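Local coordinates for protein transcription termination factor FttA (Methanosarcina mazei, PDB 2XR1) that probably terminates transcription by cutting the nascent RNA where it leaves RNA polymerase, using a two-zinc nuclease centre of the metallo-beta-lactamase type, at residues I242-H247 against A337-H342; T353-Y358 against I378-Y383. All blocks are in the same frame, centred on the assembly; numbering follows the deposited sequence.

Contact 1: residues I242-H247 against A337-H342; sequences IVTHAH and AISHFH. With ZN (zinc ion), chain E.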
# COMPACT_ATOMS: atom_id res chain seq x y z
N ILE B 242 -10.84 13.46 5.87
CA ILE B 242 -12.08 13.45 6.62
C ILE B 242 -11.78 13.25 8.10
O ILE B 242 -11.04 12.37 8.46
CB ILE B 242 -13.04 12.41 6.07
CG1 ILE B 242 -13.70 12.95 4.79
CG2 ILE B 242 -14.16 12.14 7.05
CD1 ILE B 242 -12.89 12.82 3.56
N VAL B 243 -12.36 14.07 8.95
CA VAL B 243 -12.25 13.90 10.38
C VAL B 243 -13.62 13.40 10.86
O VAL B 243 -14.65 14.07 10.71
CB VAL B 243 -11.87 15.23 11.06
CG1 VAL B 243 -11.87 15.08 12.54
CG2 VAL B 243 -10.49 15.77 10.55
N THR B 244 -13.62 12.22 11.45
CA THR B 244 -14.85 11.56 11.83
C THR B 244 -15.44 12.17 13.10
O THR B 244 -16.66 12.27 13.22
CB THR B 244 -14.62 10.08 12.08
OG1 THR B 244 -13.66 9.97 13.11
CG2 THR B 244 -14.10 9.37 10.86
N HIS B 245 -14.58 12.57 14.04
CA HIS B 245 -15.04 13.27 15.24
C HIS B 245 -13.84 13.93 15.90
O HIS B 245 -12.71 13.71 15.49
CB HIS B 245 -15.79 12.35 16.23
CG HIS B 245 -14.97 11.26 16.84
ND1 HIS B 245 -14.52 10.16 16.12
CD2 HIS B 245 -14.54 11.07 18.11
CE1 HIS B 245 -13.85 9.36 16.93
NE2 HIS B 245 -13.86 9.87 18.15
N ALA B 246 -14.10 14.73 16.93
CA ALA B 246 -13.11 15.67 17.43
C ALA B 246 -12.05 15.08 18.31
O ALA B 246 -11.13 15.78 18.65
CB ALA B 246 -13.78 16.81 18.17
N HIS B 247 -12.15 13.81 18.67
CA HIS B 247 -11.18 13.24 19.60
C HIS B 247 -9.75 13.32 19.05
O HIS B 247 -9.51 13.10 17.88
CB HIS B 247 -11.54 11.81 19.97
CG HIS B 247 -12.59 11.69 21.02
ND1 HIS B 247 -13.47 10.62 21.06
CD2 HIS B 247 -12.89 12.47 22.08
CE1 HIS B 247 -14.26 10.77 22.11
NE2 HIS B 247 -13.94 11.88 22.73
N ALA B 337 -19.47 11.46 13.39
CA ALA B 337 -20.11 11.07 12.15
C ALA B 337 -19.71 9.68 11.76
O ALA B 337 -18.69 9.16 12.15
CB ALA B 337 -19.81 12.05 11.03
N ILE B 338 -20.62 9.06 11.06
CA ILE B 338 -20.38 7.86 10.32
C ILE B 338 -20.21 8.35 8.88
O ILE B 338 -20.96 9.15 8.37
CB ILE B 338 -21.62 6.92 10.45
CG1 ILE B 338 -21.56 6.23 11.82
CG2 ILE B 338 -21.62 5.91 9.35
CD1 ILE B 338 -22.78 5.55 12.14
N SER B 339 -19.23 7.83 8.19
CA SER B 339 -18.87 8.37 6.91
C SER B 339 -19.22 7.39 5.82
O SER B 339 -18.65 6.33 5.78
CB SER B 339 -17.40 8.67 6.95
OG SER B 339 -17.23 9.65 7.98
N HIS B 340 -20.18 7.74 4.99
CA HIS B 340 -20.53 6.93 3.85
C HIS B 340 -19.91 7.49 2.55
O HIS B 340 -20.10 8.67 2.21
CB HIS B 340 -22.07 6.89 3.75
CG HIS B 340 -22.59 6.09 2.61
ND1 HIS B 340 -22.75 6.61 1.35
CD2 HIS B 340 -22.99 4.80 2.54
CE1 HIS B 340 -23.21 5.67 0.55
NE2 HIS B 340 -23.36 4.56 1.24
N PHE B 341 -19.19 6.65 1.83
CA PHE B 341 -18.55 7.02 0.58
C PHE B 341 -19.13 6.24 -0.57
O PHE B 341 -19.05 5.00 -0.60
CB PHE B 341 -17.08 6.70 0.63
CG PHE B 341 -16.33 7.51 1.61
CD1 PHE B 341 -15.78 8.72 1.26
CD2 PHE B 341 -16.14 7.05 2.90
CE1 PHE B 341 -15.05 9.42 2.13
CE2 PHE B 341 -15.40 7.80 3.80
CZ PHE B 341 -14.88 8.97 3.41
N HIS B 342 -19.66 6.98 -1.53
CA HIS B 342 -20.35 6.44 -2.70
C HIS B 342 -19.37 6.65 -3.81
O HIS B 342 -19.03 7.79 -4.12
CB HIS B 342 -21.66 7.24 -2.93
CG HIS B 342 -22.43 6.84 -4.15
ND1 HIS B 342 -22.73 5.54 -4.46
CD2 HIS B 342 -23.04 7.59 -5.10
CE1 HIS B 342 -23.43 5.50 -5.58
NE2 HIS B 342 -23.63 6.73 -5.99
ZN ZN E . -13.55 8.86 20.06

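Contact 2: residues T353-Y358 against I378-Y383; sequences TGDYKY and ISEATY. With ZN (zinc ion), chain E; ZN (zinc ion), chain F.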
# COMPACT_ATOMS: atom_id res chain seq x y z
N THR B 353 -17.08 3.74 10.11
CA THR B 353 -17.97 4.10 11.21
C THR B 353 -17.38 5.16 12.07
O THR B 353 -18.12 5.90 12.70
CB THR B 353 -18.30 2.89 12.14
OG1 THR B 353 -17.09 2.42 12.71
CG2 THR B 353 -18.98 1.74 11.39
N GLY B 354 -16.06 5.26 12.12
CA GLY B 354 -15.41 6.06 13.19
C GLY B 354 -15.81 5.39 14.51
O GLY B 354 -16.13 4.18 14.52
N ASP B 355 -15.79 6.16 15.60
CA ASP B 355 -16.24 5.70 16.89
C ASP B 355 -17.77 5.92 16.90
O ASP B 355 -18.25 6.94 16.39
CB ASP B 355 -15.55 6.47 18.00
CG ASP B 355 -14.02 6.19 18.10
OD1 ASP B 355 -13.58 5.30 17.32
OD2 ASP B 355 -13.28 6.84 18.93
N TYR B 356 -18.55 4.96 17.41
CA TYR B 356 -19.97 5.09 17.43
C TYR B 356 -20.62 4.39 18.58
O TYR B 356 -20.01 3.50 19.18
CB TYR B 356 -20.56 4.53 16.16
CG TYR B 356 -20.40 3.06 15.92
CD1 TYR B 356 -19.27 2.55 15.26
CD2 TYR B 356 -21.42 2.17 16.26
CE1 TYR B 356 -19.15 1.19 15.02
CE2 TYR B 356 -21.34 0.81 16.01
CZ TYR B 356 -20.20 0.32 15.39
OH TYR B 356 -20.10 -1.02 15.13
N LYS B 357 -21.87 4.76 18.87
CA LYS B 357 -22.68 4.08 19.86
C LYS B 357 -24.08 3.82 19.35
O LYS B 357 -24.90 4.73 19.20
CB LYS B 357 -22.75 4.89 21.16
CG LYS B 357 -23.43 4.13 22.29
CD LYS B 357 -22.84 4.47 23.68
CE LYS B 357 -23.55 3.77 24.87
NZ LYS B 357 -23.13 2.36 25.08
N TYR B 358 -24.36 2.54 19.14
CA TYR B 358 -25.65 2.08 18.66
C TYR B 358 -26.63 1.96 19.77
O TYR B 358 -27.04 0.89 20.09
CB TYR B 358 -25.49 0.73 17.95
CG TYR B 358 -26.67 0.28 17.13
CD1 TYR B 358 -27.37 1.17 16.34
CD2 TYR B 358 -27.07 -1.06 17.12
CE1 TYR B 358 -28.45 0.76 15.60
CE2 TYR B 358 -28.13 -1.48 16.37
CZ TYR B 358 -28.82 -0.56 15.62
OH TYR B 358 -29.86 -0.91 14.85
N ILE B 378 -16.17 -0.62 7.60
CA ILE B 378 -14.96 -0.63 8.39
C ILE B 378 -15.42 -0.08 9.72
O ILE B 378 -15.78 1.10 9.80
CB ILE B 378 -13.87 0.26 7.76
CG1 ILE B 378 -13.32 -0.43 6.51
CG2 ILE B 378 -12.75 0.53 8.78
CD1 ILE B 378 -13.30 0.36 5.28
N SER B 379 -15.40 -0.95 10.74
CA SER B 379 -15.98 -0.64 12.04
C SER B 379 -14.96 -0.55 13.15
O SER B 379 -13.99 -1.28 13.15
CB SER B 379 -16.98 -1.74 12.41
OG SER B 379 -17.49 -1.51 13.72
N GLU B 380 -15.24 0.27 14.14
CA GLU B 380 -14.44 0.25 15.35
C GLU B 380 -14.75 -1.01 16.11
O GLU B 380 -15.77 -1.62 15.84
CB GLU B 380 -14.72 1.42 16.29
CG GLU B 380 -16.13 1.42 16.87
CD GLU B 380 -16.14 1.90 18.28
OE1 GLU B 380 -15.43 1.26 19.11
OE2 GLU B 380 -16.84 2.89 18.57
N ALA B 381 -13.88 -1.36 17.07
CA ALA B 381 -13.98 -2.59 17.85
C ALA B 381 -13.55 -2.43 19.32
O ALA B 381 -13.04 -3.35 19.89
CB ALA B 381 -13.17 -3.71 17.15
N THR B 382 -13.77 -1.26 19.93
CA THR B 382 -13.18 -0.92 21.25
C THR B 382 -13.66 -1.86 22.31
O THR B 382 -12.86 -2.36 23.09
CB THR B 382 -13.53 0.48 21.71
OG1 THR B 382 -13.29 1.39 20.65
CG2 THR B 382 -12.68 0.89 22.91
N TYR B 383 -14.96 -2.14 22.32
CA TYR B 383 -15.50 -3.15 23.20
C TYR B 383 -15.76 -4.46 22.43
O TYR B 383 -16.75 -5.17 22.65
CB TYR B 383 -16.76 -2.62 23.88
CG TYR B 383 -16.47 -1.57 24.94
CD1 TYR B 383 -16.08 -0.30 24.60
CD2 TYR B 383 -16.59 -1.86 26.27
CE1 TYR B 383 -15.80 0.65 25.54
CE2 TYR B 383 -16.32 -0.91 27.22
CZ TYR B 383 -15.93 0.34 26.85
OH TYR B 383 -15.69 1.27 27.82
ZN ZN E . -13.55 8.86 20.06
ZN ZN F . -11.19 6.87 19.13

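Contact 1: residues I242-H247 against A337-H342
One backbone bond joins the loop after strand 240-242 to the start of strand 337-343: Ala-337 N donates to Thr-244 O over 2.9 Å, arriving in the carbonyl plane. The methyl of Ala-337 lies beside the same carbonyl, CB 3.8 Å from Thr-244 O. Further along, contacts are looser and largely apolar. Ile-242 CG2, anti to the backbone N, rests 4.1 Å from Ser-339 OG, while its other branch carries CD1 to the edge of the Phe-341 ring, 4.3 Å from CE1. These side chains belong to the buried layer between the two sheets of the metallo-beta-lactamase fold, where Phe-327 and Ile-209 also pack on Ile-242. Thr-244 holds OG1 in the crowded position between backbone N and carbonyl carbon, where it hydrogen-bonds to Asp-212 and accepts the N-H of His-245 ND1 at 3.1 Å, tilted 24° from the imidazole plane. The other ring nitrogen, His-245 NE2, binds the zinc at 2.2 Å, as does His-247 ND1 at 2.0 Å; His-332 and Asp-355 complete the site. Thr-244, backed by Asp-212, is thus a second-shell residue that helps, with the zinc, to fix the rotation of the His-245 ring and probably strengthens NE2 as a ligand.

Contact 2: residues T353-Y358 against I378-Y383
Glu-380 ends strand 376-380 and reaches across to the loop 353-358 with a chain bent at chi2 (143°). Its CB lies 3.6 Å from Gly-354 O. CG, in the crowded position between backbone N and carbonyl carbon (chi1 65°), approaches Tyr-356 CE1 obliquely at 3.5 Å, and the carboxylate stands almost perpendicular to the tyrosine ring. At the tip the two oxygens divide the work. OE2 receives the N-H of Tyr-356 on its anti lone pair, 2.9 Å and 163° at the hydrogen, and also pairs with His-583. OE1 accepts twice from Thr-382: its backbone N comes in on the anti lone pair, while its hydroxyl OG1, 2.6 Å from OE1, sits above the carboxylate plane. The same hydroxyl hydrogen-bonds ND1 of the zinc ligand His-607, so the carboxylate supports the metal site through Thr-382. Buried and held through both oxygens, it lies near Asp-355, OD1 just 4.2 Å from OE2; the zincs, bridged by Asp-355 OD2 at 2.3 and 2.1 Å, probably offset that repulsion.

Three further hydroxyls tie the segments together. Thr-353 OG1 donates to Gly-354 O and accepts from Glu-380 N, and Tyr-356 OH donates to Ser-379 OG, which in turn donates to Glu-380 O. Thr-353 N to Ile-378 O, 3.0 Å, continues the parallel pairing of strands 348-352 and 376-380 into the metal-binding loop. Strand 602-606 flanks 376-380 on its other side, and helix 586-594 covers Thr-353 and Tyr-356 through Tyr-592 and Leu-589.

Along the chain both segments of contact 1 precede those of contact 2, and the centres of the two contacts lie about 11 Å apart within the metallo-beta-lactamase domain. The two share one mixed sheet, in which strand 348-352 separates 337-343 from 376-380; contact 1 connects this sheet to the loop leaving strand 240-242 of the other sheet, whereas contact 2 joins neighbouring parts of one sheet. They touch directly, Ile-338 CG1 lying 3.6 Å from Thr-353 O. Zinc of chain E takes ligands from both, and Asp-355 extends contact 2 to the second zinc, completed by Asp-249, His-250 and His-607. Loops from both sheets thus converge on the two-zinc site required for nuclease activity.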